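Local coordinates for envelope glycoprotein (Bourbon virus, PDB 5ZKX), which drives the merging of the viral envelope with a host-cell membrane, as a gp64-like class III fusion glycoprotein, captured here in its postfusion form, at the interface of chains A and B. Numbering follows the deposited sequence. Chains: chain A/B, Envelope glycoprotein.

Contact 1 and contact 2 lie about 23 Å apart, measured between the centres of their C-alpha atoms, and share helix 284-329 and successive parts of one extended segment, with the chains exchanged. In contact 1 residues 404, 406 and 407 of chain A run along the helix of chain B; in contact 2 residues 410 and 412 of chain B, joined by B:Phe242 of strand 241-245, lie on the same helix of chain A. Rising segment numbers meet falling helix numbers, so the two run antiparallel. In the trimer, each segment should therefore touch one neighbour's helix and then the other's, tying three copies together.

Contact 1: the interface of chains A and B. Residues chain A 404, 406-407; chain B 301, 305-306, 309.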
# COMPACT_ATOMS: atom_id res chain seq x y z
N LEU A 404 29.78 -18.14 3.20
CA LEU A 404 28.35 -18.26 3.45
C LEU A 404 27.57 -17.24 2.64
O LEU A 404 27.86 -16.04 2.69
CB LEU A 404 28.06 -18.10 4.94
CG LEU A 404 26.60 -18.16 5.37
CD1 LEU A 404 26.00 -19.51 5.01
CD2 LEU A 404 26.47 -17.89 6.86
N LEU A 406 24.89 -14.72 2.09
CA LEU A 406 24.11 -13.86 2.97
C LEU A 406 23.06 -13.11 2.16
O LEU A 406 23.41 -12.47 1.16
CB LEU A 406 25.00 -12.86 3.70
CG LEU A 406 26.02 -13.43 4.69
CD1 LEU A 406 26.89 -12.32 5.25
CD2 LEU A 406 25.33 -14.18 5.81
N PRO A 407 21.79 -13.17 2.55
CA PRO A 407 20.76 -12.37 1.86
C PRO A 407 21.11 -10.89 1.89
O PRO A 407 21.33 -10.31 2.95
CB PRO A 407 19.49 -12.66 2.67
CG PRO A 407 19.74 -13.99 3.30
CD PRO A 407 21.21 -14.06 3.58
N LEU B 301 18.73 -10.37 10.45
CA LEU B 301 18.93 -11.73 9.98
C LEU B 301 20.38 -11.97 9.58
O LEU B 301 20.95 -13.03 9.88
CB LEU B 301 17.98 -12.00 8.81
CG LEU B 301 17.91 -13.38 8.13
CD1 LEU B 301 18.88 -13.46 6.97
CD2 LEU B 301 18.14 -14.51 9.12
N LEU B 305 23.10 -14.84 10.88
CA LEU B 305 23.80 -15.75 9.98
C LEU B 305 25.31 -15.61 10.11
O LEU B 305 26.04 -16.61 10.09
CB LEU B 305 23.37 -15.48 8.54
CG LEU B 305 21.99 -15.99 8.17
CD1 LEU B 305 21.71 -15.69 6.72
CD2 LEU B 305 21.88 -17.48 8.45
N ALA B 306 25.81 -14.37 10.24
CA ALA B 306 27.24 -14.18 10.43
C ALA B 306 27.71 -14.80 11.74
O ALA B 306 28.81 -15.35 11.81
CB ALA B 306 27.57 -12.68 10.39
N ASP B 309 28.09 -18.33 11.17
CA ASP B 309 29.26 -18.54 10.32
C ASP B 309 30.54 -18.51 11.15
O ASP B 309 31.45 -19.32 10.92
CB ASP B 309 29.30 -17.47 9.23
CG ASP B 309 30.20 -17.85 8.07
OD1 ASP B 309 30.48 -19.06 7.90
OD2 ASP B 309 30.61 -16.95 7.31
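A:Leu404 lies over one face of the flat B:Asp309 carboxylate: its CB is 3.7 Å from OD2 of that residue and nearly as close to CG and OD1. The two side chains run antiparallel, side by side, which also brings A:Leu404 CD2 to 3.7 Å from B:Asp309 CB. With CG of A:Leu404 anti to its backbone N (chi1 178°), the branched end reaches down to the helix, and CD2 sits 3.5 Å from the backbone O of B:Leu305. At the other end of the row of leucines stands the puckered ring of A:Pro407. B:Leu305 meets this ring at its rim, tip to tip, with CD1 3.6 Å from the ring carbon CD of A:Pro407. B:Leu301 comes to the neighbouring corner more from above the ring, its side chain crossing the proline at about a right angle and its CD1 resting 3.8 Å from A:Pro407 CG.

Between these ends A:Leu406 and B:Leu305 pass alongside in opposite senses, and CD2 of A:Leu406 packs 3.6 Å from CB of B:Leu305. B:Leu305 thus sits in the middle of the row, its CB against one leucine, its CD1 against the proline and its carbonyl beneath A:Leu404.

The patch holds by van der Waals packing, and the acidic group of B:Asp309 offers the other chain a flat surface rather than a polar partner. About 125 Å² of protein surface is hidden, counting both sides. An extended segment of one subunit is thereby laid along the long helix of another, an arrangement that likely stabilises the postfusion trimer.

Contact 2: the interface of chains A and B. Residues chain A 289-290, 293, 296-297; chain B 242, 410, 412.
A:Ser293 presses its CB onto the face of the B:Phe242 ring, 3.4 Å from the centroid, in a CH-pi contact over the middle of the ring. The same carbon touches CG1 of B:Val410 at 3.5 Å, a little tighter than usual, so CB sits in the corner formed by the aromatic face and that methyl group. Here the packing is tight. The hydroxyl of A:Ser293 turns away from the ring: OG stands between the backbone N and the carbonyl carbon (chi1 72°) and donates to the backbone O of A:Val290, one turn earlier in helix 284-329, at 2.7 Å. Further along the helix A:Glu297, bent at chi2, reaches tip to tip toward B:Val410, with its carboxylate carbon CD 3.6 Å from CG2 of the valine. B:Ala412 places its CB against CG2 of A:Val290 and near the amide ND2 of A:Asn289.

The wetter parts are looser and rely on polar links, some through water. Water 1 bridges OG of A:Ser293 and the backbone N of B:Ala412, the second link a long one. At the A:Asn289 end, the backbone N of B:Phe242 donates to OD1 of A:Asn289 at 3.1 Å. That bond is fairly straight, 153° at the hydrogen, with the donor tilted somewhat from the carbonyl plane. Water 2 spans the same two residues: its link to OD1 of A:Asn289 is long, 3.3 Å, while it sits 2.8 Å from the backbone O of B:Phe242.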
# COMPACT_ATOMS: atom_id res chain seq x y z
N ASN A 289 -1.91 -6.97 5.86
CA ASN A 289 -1.78 -8.40 5.57
C ASN A 289 -0.34 -8.76 5.24
O ASN A 289 0.18 -9.78 5.70
CB ASN A 289 -2.71 -8.78 4.42
CG ASN A 289 -3.01 -10.27 4.37
OD1 ASN A 289 -3.35 -10.88 5.38
ND2 ASN A 289 -2.90 -10.85 3.18
N VAL A 290 0.33 -7.93 4.43
CA VAL A 290 1.75 -8.14 4.16
C VAL A 290 2.55 -8.07 5.45
O VAL A 290 3.52 -8.83 5.64
CB VAL A 290 2.25 -7.11 3.13
CG1 VAL A 290 3.77 -7.11 3.04
CG2 VAL A 290 1.64 -7.39 1.76
N SER A 293 2.02 -11.37 7.15
CA SER A 293 2.80 -12.39 6.48
C SER A 293 4.28 -12.27 6.81
O SER A 293 4.99 -13.28 6.85
CB SER A 293 2.58 -12.32 4.97
OG SER A 293 3.21 -11.18 4.40
N TYR A 296 4.72 -13.77 10.29
CA TYR A 296 4.68 -15.22 10.16
C TYR A 296 6.00 -15.78 9.64
O TYR A 296 6.47 -16.82 10.11
CB TYR A 296 3.52 -15.61 9.24
CG TYR A 296 3.27 -17.10 9.13
CD1 TYR A 296 3.80 -17.84 8.08
CD2 TYR A 296 2.47 -17.76 10.06
CE1 TYR A 296 3.56 -19.20 7.97
CE2 TYR A 296 2.22 -19.12 9.95
CZ TYR A 296 2.77 -19.83 8.91
OH TYR A 296 2.53 -21.18 8.80
N GLU A 297 6.61 -15.10 8.67
CA GLU A 297 7.89 -15.56 8.14
C GLU A 297 9.02 -15.30 9.12
O GLU A 297 9.99 -16.07 9.16
CB GLU A 297 8.18 -14.87 6.81
CG GLU A 297 7.40 -15.45 5.65
CD GLU A 297 7.80 -16.88 5.34
OE1 GLU A 297 8.91 -17.08 4.80
OE2 GLU A 297 7.02 -17.80 5.64
N PHE B 242 -3.17 -13.81 6.25
CA PHE B 242 -2.26 -13.81 7.39
C PHE B 242 -2.84 -12.94 8.48
O PHE B 242 -3.22 -11.79 8.22
CB PHE B 242 -0.87 -13.32 6.99
CG PHE B 242 -0.25 -14.11 5.88
CD1 PHE B 242 -0.58 -13.85 4.55
CD2 PHE B 242 0.66 -15.12 6.15
CE1 PHE B 242 -0.02 -14.58 3.53
CE2 PHE B 242 1.22 -15.84 5.13
CZ PHE B 242 0.88 -15.58 3.82
N VAL B 410 5.75 -17.23 0.78
CA VAL B 410 4.58 -16.55 1.33
C VAL B 410 4.22 -15.38 0.43
O VAL B 410 5.10 -14.60 0.04
CB VAL B 410 4.86 -16.09 2.78
CG1 VAL B 410 4.03 -14.87 3.13
CG2 VAL B 410 4.58 -17.21 3.77
N ALA B 412 1.07 -12.50 0.32
CA ALA B 412 -0.15 -11.96 0.90
C ALA B 412 -1.13 -11.52 -0.18
O ALA B 412 -0.75 -11.18 -1.30
CB ALA B 412 0.17 -10.78 1.81
O HOH W 1 3.81 -11.36 1.69
O HOH W 2 -5.25 -9.94 7.88